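Local structure of immunity protein (Neisseria meningitidis, 4Q7O) at the interface of chains A and B. The protein confers immunity to a contact-dependent growth-inhibition toxin, probably by binding and neutralising it, so that the cell is not inhibited by its neighbours. Residues are numbered along the deposited sequence; one frame, centred on the assembly and turned at random. Chains: chain A/B, Immunity protein.

The three contacts lie in one interface between the two copies. Contacts 2 and 3 are neighbours, their C-alpha centres about 7 Å apart; contact 1 lies about 10 Å from contact 2 and about 11 Å from contact 3. A:Ile26, on helix 22-34, takes part in all three. B:Ile17 joins contact 1 to contact 3, and B:Asn13 joins contact 2 to contact 3. The pairing departs from an exact two-fold: B:Phe22 in contact 1 and A:Phe22 in contact 3 meet different groups of the partner. This pairing may or may not be the biological dimer.

Contact 1: the interface of chains A and B. Residues chain A 4, 26, 29-30, 33; chain B 17, 20-22.
B:Phe22 lies across helix 22-34 of chain A, its ring covering the stretch from A:Glu29 to A:Gln33. This is the tight part of a helix-against-turn patch, where B:Asn20 to B:Phe22, at the start of helix 22-34 of chain B, meet the same helix of chain A and may help hold the dimer. The backbone N of A:Thr30 sits over the middle of one ring face, 4.1 Å above its plane. CB of A:Glu29 reaches ring atom CD2 of B:Phe22 at 3.6 Å, and CB of A:Gln33 closes on CZ. The hydroxyl OG1 of A:Thr30 also meets the ring, but its hydrogen bond goes back to the carbonyl O of A:Ile26 at 2.7 Å. The ring gets here because CG of B:Phe22 stands between its backbone N and carbonyl carbon (chi1 54°). A:Glu29 runs extended past the ring and brings OE2 to 2.7 Å from the carbonyl O of B:Ile17, a pair of acceptors doubtful as a bond.

On the looser side, the CE methyl of A:Met4, turned by the bend at chi3 (-64°), lies against the backbone O and amide of B:Asn20 as the two side chains slide past each other in opposite directions; SD is near B:His21. The amides of A:Gln33 and B:Asn20 share water 1, which lies 3.1 Å from NE2 of A:Gln33, 2.9 Å from the carbonyl O of A:Glu29 and 2.7 Å from OD1 of B:Asn20.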
loop_
_atom_site.group_PDB
_atom_site.type_symbol
_atom_site.label_atom_id
_atom_site.label_comp_id
_atom_site.label_asym_id
_atom_site.label_seq_id
_atom_site.Cartn_x
_atom_site.Cartn_y
_atom_site.Cartn_z
ATOM N N MET A 4 -10.863 -7.341 -9.552
ATOM C CA MET A 4 -10.635 -7.557 -8.124
ATOM C C MET A 4 -11.867 -7.145 -7.318
ATOM O O MET A 4 -12.850 -6.667 -7.894
ATOM C CB MET A 4 -9.378 -6.798 -7.667
ATOM C CG MET A 4 -9.369 -5.305 -7.983
ATOM S SD MET A 4 -7.718 -4.547 -7.959
ATOM C CE MET A 4 -7.254 -4.759 -6.238
ATOM N N ILE A 26 -3.906 1.390 3.118
ATOM C CA ILE A 26 -3.282 0.213 2.520
ATOM C C ILE A 26 -3.595 -1.027 3.361
ATOM O O ILE A 26 -3.924 -2.094 2.825
ATOM C CB ILE A 26 -1.768 0.395 2.357
ATOM C CG1 ILE A 26 -1.492 1.536 1.378
ATOM C CG2 ILE A 26 -1.116 -0.905 1.875
ATOM C CD1 ILE A 26 -0.087 2.063 1.463
ATOM N N GLU A 29 -7.346 -1.988 2.782
ATOM C CA GLU A 29 -7.539 -2.480 1.418
ATOM C C GLU A 29 -6.935 -3.873 1.233
ATOM O O GLU A 29 -7.506 -4.723 0.545
ATOM C CB GLU A 29 -6.966 -1.500 0.382
ATOM C CG GLU A 29 -7.818 -0.237 0.191
ATOM C CD GLU A 29 -7.350 0.683 -0.934
ATOM O OE1 GLU A 29 -6.233 0.497 -1.468
ATOM O OE2 GLU A 29 -8.118 1.614 -1.273
ATOM N N THR A 30 -5.787 -4.094 1.866
ATOM C CA THR A 30 -5.101 -5.381 1.815
ATOM C C THR A 30 -5.958 -6.487 2.425
ATOM O O THR A 30 -6.172 -7.531 1.813
ATOM C CB THR A 30 -3.755 -5.322 2.569
ATOM O OG1 THR A 30 -2.873 -4.403 1.914
ATOM C CG2 THR A 30 -3.099 -6.691 2.620
ATOM N N GLN A 33 -9.146 -7.217 0.434
ATOM C CA GLN A 33 -8.908 -7.882 -0.840
ATOM C C GLN A 33 -8.492 -9.348 -0.671
ATOM O O GLN A 33 -8.971 -10.221 -1.391
ATOM C CB GLN A 33 -7.826 -7.144 -1.632
ATOM C CG GLN A 33 -7.766 -7.568 -3.089
ATOM C CD GLN A 33 -9.030 -7.186 -3.848
ATOM O OE1 GLN A 33 -9.500 -7.939 -4.695
ATOM N NE2 GLN A 33 -9.583 -6.010 -3.543
ATOM N N ILE B 17 -4.284 4.483 -3.931
ATOM C CA ILE B 17 -5.236 4.051 -2.915
ATOM C C ILE B 17 -6.671 4.219 -3.405
ATOM O O ILE B 17 -7.500 3.320 -3.249
ATOM C CB ILE B 17 -5.006 4.788 -1.573
ATOM C CG1 ILE B 17 -3.694 4.312 -0.947
ATOM C CG2 ILE B 17 -6.178 4.578 -0.611
ATOM C CD1 ILE B 17 -3.223 5.190 0.189
ATOM N N ASN B 20 -7.674 1.429 -5.570
ATOM C CA ASN B 20 -7.557 0.096 -4.966
ATOM C C ASN B 20 -6.287 -0.616 -5.449
ATOM O O ASN B 20 -6.205 -1.841 -5.460
ATOM C CB ASN B 20 -8.810 -0.751 -5.237
ATOM C CG ASN B 20 -9.060 -1.808 -4.175
ATOM O OD1 ASN B 20 -8.523 -1.750 -3.065
ATOM N ND2 ASN B 20 -9.900 -2.783 -4.514
ATOM N N HIS B 21 -5.288 0.167 -5.838
ATOM C CA HIS B 21 -4.009 -0.384 -6.297
ATOM C C HIS B 21 -2.917 -0.179 -5.261
ATOM O O HIS B 21 -1.853 0.373 -5.555
ATOM C CB HIS B 21 -3.628 0.230 -7.643
ATOM C CG HIS B 21 -4.570 -0.150 -8.741
ATOM N ND1 HIS B 21 -4.714 0.592 -9.894
ATOM C CD2 HIS B 21 -5.417 -1.200 -8.861
ATOM C CE1 HIS B 21 -5.607 0.014 -10.673
ATOM N NE2 HIS B 21 -6.048 -1.078 -10.072
ATOM N N PHE B 22 -3.206 -0.635 -4.047
ATOM C CA PHE B 22 -2.305 -0.486 -2.916
ATOM C C PHE B 22 -0.946 -1.158 -3.133
ATOM O O PHE B 22 0.045 -0.748 -2.535
ATOM C CB PHE B 22 -2.966 -1.002 -1.634
ATOM C CG PHE B 22 -3.472 -2.413 -1.746
ATOM C CD1 PHE B 22 -2.644 -3.489 -1.444
ATOM C CD2 PHE B 22 -4.775 -2.665 -2.157
ATOM C CE1 PHE B 22 -3.105 -4.794 -1.540
ATOM C CE2 PHE B 22 -5.245 -3.966 -2.265
ATOM C CZ PHE B 22 -4.406 -5.038 -1.959
HETATM O O HOH W 1 -9.353 -3.744 -1.396
#

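Contact 2: the interface of chains A and B. Residues chain A 26, 91, 98; chain B 13, 25-26, 29-30.
Water 2 is held from both chains: 2.6 Å from the carboxylate oxygen OE2 of A:Glu98, 2.8 Å from the side-chain oxygen OD1 of B:Asn13 and 2.9 Å from the carbonyl O of B:Ser25. It thereby ties a strand of chain A to two helices of chain B. CG of A:Glu98 stands opposite its backbone N (chi1 179°) and the chain runs on extended, which carries its carboxylate out over helix 22-34 of chain B. There CD of A:Glu98 packs on CG of B:Glu29 at 3.5 Å, and OE1 lies against CA of B:Ile26. The two glutamate side chains cross at about a right angle. B:Glu29 bends at its second torsion (chi2 58°) and meets A:Glu98 through its CB and CG methylenes; OE1 of B:Glu29 and OE2 of A:Glu98 stay 5.0 Å apart, a spacing that would ease any repulsion between like charges.

Beside this polar part is a small apolar core. The two Ile26 side chains cross at a slant, the CG2 branch of A:Ile26 meeting CD1 of B:Ile26 at 3.6 Å. The other branch of A:Ile26 ends in CD1, which rests on CB of B:Ser25 at 3.7 Å.

In the fold, the site lies where the 22-34 helices of both copies face each other, bordered on chain A by the ends of strands 86-91 and 98-103 and on chain B by helix 10-18.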
loop_
_atom_site.group_PDB
_atom_site.type_symbol
_atom_site.label_atom_id
_atom_site.label_comp_id
_atom_site.label_asym_id
_atom_site.label_seq_id
_atom_site.Cartn_x
_atom_site.Cartn_y
_atom_site.Cartn_z
ATOM N N ILE A 26 -3.906 1.390 3.118
ATOM C CA ILE A 26 -3.282 0.213 2.520
ATOM C C ILE A 26 -3.595 -1.027 3.361
ATOM O O ILE A 26 -3.924 -2.094 2.825
ATOM C CB ILE A 26 -1.768 0.395 2.357
ATOM C CG1 ILE A 26 -1.492 1.536 1.378
ATOM C CG2 ILE A 26 -1.116 -0.905 1.875
ATOM C CD1 ILE A 26 -0.087 2.063 1.463
ATOM N N VAL A 91 2.603 -2.632 6.646
ATOM C CA VAL A 91 2.121 -3.313 5.459
ATOM C C VAL A 91 3.319 -3.738 4.620
ATOM O O VAL A 91 4.421 -3.218 4.789
ATOM C CB VAL A 91 1.143 -2.439 4.650
ATOM C CG1 VAL A 91 -0.128 -2.202 5.446
ATOM C CG2 VAL A 91 1.801 -1.123 4.245
ATOM N N GLU A 98 6.508 -1.288 5.203
ATOM C CA GLU A 98 6.091 0.102 5.228
ATOM C C GLU A 98 5.379 0.311 6.564
ATOM O O GLU A 98 4.440 -0.416 6.886
ATOM C CB GLU A 98 5.175 0.385 4.038
ATOM C CG GLU A 98 4.668 1.797 4.004
ATOM C CD GLU A 98 3.935 2.137 2.717
ATOM O OE1 GLU A 98 3.834 1.274 1.818
ATOM O OE2 GLU A 98 3.461 3.280 2.604
ATOM N N ASN B 13 0.252 8.037 -3.678
ATOM C CA ASN B 13 -0.577 7.306 -2.734
ATOM C C ASN B 13 -2.043 7.642 -2.892
ATOM O O ASN B 13 -2.890 6.760 -2.840
ATOM C CB ASN B 13 -0.140 7.576 -1.286
ATOM C CG ASN B 13 0.945 6.634 -0.817
ATOM O OD1 ASN B 13 0.690 5.449 -0.567
ATOM N ND2 ASN B 13 2.154 7.156 -0.656
ATOM N N SER B 25 1.378 1.523 -4.243
ATOM C CA SER B 25 1.755 2.356 -3.098
ATOM C C SER B 25 2.924 1.716 -2.348
ATOM O O SER B 25 3.923 2.371 -2.024
ATOM C CB SER B 25 0.571 2.508 -2.125
ATOM O OG SER B 25 -0.692 2.520 -2.783
ATOM N N ILE B 26 2.797 0.422 -2.074
ATOM C CA ILE B 26 3.814 -0.298 -1.315
ATOM C C ILE B 26 5.099 -0.423 -2.118
ATOM O O ILE B 26 6.195 -0.260 -1.583
ATOM C CB ILE B 26 3.311 -1.702 -0.924
ATOM C CG1 ILE B 26 2.094 -1.593 -0.003
ATOM C CG2 ILE B 26 4.410 -2.525 -0.250
ATOM C CD1 ILE B 26 1.419 -2.930 0.232
ATOM N N GLU B 29 7.053 3.012 -2.007
ATOM C CA GLU B 29 7.533 3.391 -0.684
ATOM C C GLU B 29 8.639 2.477 -0.192
ATOM O O GLU B 29 9.620 2.932 0.397
ATOM C CB GLU B 29 6.400 3.429 0.340
ATOM C CG GLU B 29 6.857 3.772 1.763
ATOM C CD GLU B 29 7.581 5.109 1.883
ATOM O OE1 GLU B 29 7.404 5.990 1.016
ATOM O OE2 GLU B 29 8.330 5.279 2.869
ATOM N N THR B 30 8.496 1.183 -0.440
ATOM C CA THR B 30 9.484 0.253 0.086
ATOM C C THR B 30 10.818 0.349 -0.668
ATOM O O THR B 30 11.879 0.250 -0.063
ATOM C CB THR B 30 8.950 -1.191 0.179
ATOM O OG1 THR B 30 8.550 -1.636 -1.115
ATOM C CG2 THR B 30 7.758 -1.259 1.125
HETATM O O HOH W 2 3.064 4.115 0.170
#

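Contact 3: the interface of chains A and B. Residues chain A 17, 22, 26; chain B 7, 9-10, 13, 17.
A:Phe22 lies flat on the side chain of B:Asn13, ring and amide planes stacked and 2° apart. CB of B:Asn13 sits over the middle of the ring face, 3.5 Å from the centroid, in a CH-pi contact, while the amide spreads beneath the CG–CD2 side. CG of A:Phe22 lies opposite the carbonyl carbon, beside the backbone N (chi1 -51°), unlike B:Phe22 in contact 1, and this lays the ring on B:Asn13. Other chain B residues meet the ring at its edge, in its plane: CB of B:Asn7 lies 3.9 Å from CD2 of A:Phe22, and CD2 of B:Leu10 touches CE2 and CZ. At the base of the side chain, CD1 of B:Ile17 packs against CB of A:Phe22 at 3.8 Å.

Behind this shell, ND2 of B:Asn13 donates to the carbonyl O of B:Phe9 at 2.9 Å, from above the carbonyl plane, which fixes the turn of the amide under the ring. The backbone N of B:Phe9 in turn donates to OD1 of B:Asn7 and would steady the segment leading into helix 10-18.

The site seats an aromatic side chain of one copy on helix 10-18 and the N-terminal segment just before it in the other, helping to hold together this dimer, if it also forms in solution.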
loop_
_atom_site.group_PDB
_atom_site.type_symbol
_atom_site.label_atom_id
_atom_site.label_comp_id
_atom_site.label_asym_id
_atom_site.label_seq_id
_atom_site.Cartn_x
_atom_site.Cartn_y
_atom_site.Cartn_z
ATOM N N ILE A 17 -6.091 9.682 3.612
ATOM C CA ILE A 17 -5.347 10.437 2.608
ATOM C C ILE A 17 -5.190 11.898 3.045
ATOM O O ILE A 17 -4.098 12.478 2.967
ATOM C CB ILE A 17 -6.010 10.331 1.222
ATOM C CG1 ILE A 17 -5.845 8.906 0.678
ATOM C CG2 ILE A 17 -5.417 11.348 0.260
ATOM C CD1 ILE A 17 -6.627 8.645 -0.587
ATOM N N PHE A 22 -1.310 7.044 4.833
ATOM C CA PHE A 22 -1.575 6.110 3.754
ATOM C C PHE A 22 -1.560 4.652 4.185
ATOM O O PHE A 22 -2.347 3.844 3.681
ATOM C CB PHE A 22 -0.593 6.363 2.617
ATOM C CG PHE A 22 -0.534 7.802 2.203
ATOM C CD1 PHE A 22 -1.668 8.442 1.736
ATOM C CD2 PHE A 22 0.645 8.517 2.286
ATOM C CE1 PHE A 22 -1.627 9.771 1.359
ATOM C CE2 PHE A 22 0.694 9.847 1.911
ATOM C CZ PHE A 22 -0.447 10.473 1.447
ATOM N N ILE A 26 -3.906 1.390 3.118
ATOM C CA ILE A 26 -3.282 0.213 2.520
ATOM C C ILE A 26 -3.595 -1.027 3.361
ATOM O O ILE A 26 -3.924 -2.094 2.825
ATOM C CB ILE A 26 -1.768 0.395 2.357
ATOM C CG1 ILE A 26 -1.492 1.536 1.378
ATOM C CG2 ILE A 26 -1.116 -0.905 1.875
ATOM C CD1 ILE A 26 -0.087 2.063 1.463
ATOM N N ASN B 7 5.777 10.247 4.501
ATOM C CA ASN B 7 5.766 9.673 3.159
ATOM C C ASN B 7 5.849 10.776 2.095
ATOM O O ASN B 7 5.027 11.693 2.091
ATOM C CB ASN B 7 4.489 8.833 2.975
ATOM C CG ASN B 7 4.600 7.807 1.852
ATOM O OD1 ASN B 7 4.969 8.134 0.728
ATOM N ND2 ASN B 7 4.252 6.555 2.154
ATOM N N PHE B 9 5.419 10.258 -1.139
ATOM C CA PHE B 9 4.607 9.907 -2.303
ATOM C C PHE B 9 3.165 10.362 -2.140
ATOM O O PHE B 9 2.227 9.569 -2.195
ATOM C CB PHE B 9 4.709 8.411 -2.601
ATOM C CG PHE B 9 6.068 8.002 -3.085
ATOM C CD1 PHE B 9 6.488 8.346 -4.364
ATOM C CD2 PHE B 9 6.947 7.322 -2.255
ATOM C CE1 PHE B 9 7.761 7.996 -4.822
ATOM C CE2 PHE B 9 8.212 6.962 -2.708
ATOM C CZ PHE B 9 8.617 7.300 -3.994
ATOM N N LEU B 10 2.997 11.663 -1.963
ATOM C CA LEU B 10 1.693 12.209 -1.623
ATOM C C LEU B 10 0.677 11.982 -2.735
ATOM O O LEU B 10 -0.413 11.454 -2.501
ATOM C CB LEU B 10 1.805 13.700 -1.297
ATOM C CG LEU B 10 2.727 14.029 -0.119
ATOM C CD1 LEU B 10 2.781 15.529 0.126
ATOM C CD2 LEU B 10 2.280 13.302 1.140
ATOM N N ASN B 13 0.252 8.037 -3.678
ATOM C CA ASN B 13 -0.577 7.306 -2.734
ATOM C C ASN B 13 -2.043 7.642 -2.892
ATOM O O ASN B 13 -2.890 6.760 -2.840
ATOM C CB ASN B 13 -0.140 7.576 -1.286
ATOM C CG ASN B 13 0.945 6.634 -0.817
ATOM O OD1 ASN B 13 0.690 5.449 -0.567
ATOM N ND2 ASN B 13 2.154 7.156 -0.656
ATOM N N ILE B 17 -4.284 4.483 -3.931
ATOM C CA ILE B 17 -5.236 4.051 -2.915
ATOM C C ILE B 17 -6.671 4.219 -3.405
ATOM O O ILE B 17 -7.500 3.320 -3.249
ATOM C CB ILE B 17 -5.006 4.788 -1.573
ATOM C CG1 ILE B 17 -3.694 4.312 -0.947
ATOM C CG2 ILE B 17 -6.178 4.578 -0.611
ATOM C CD1 ILE B 17 -3.223 5.190 0.189
#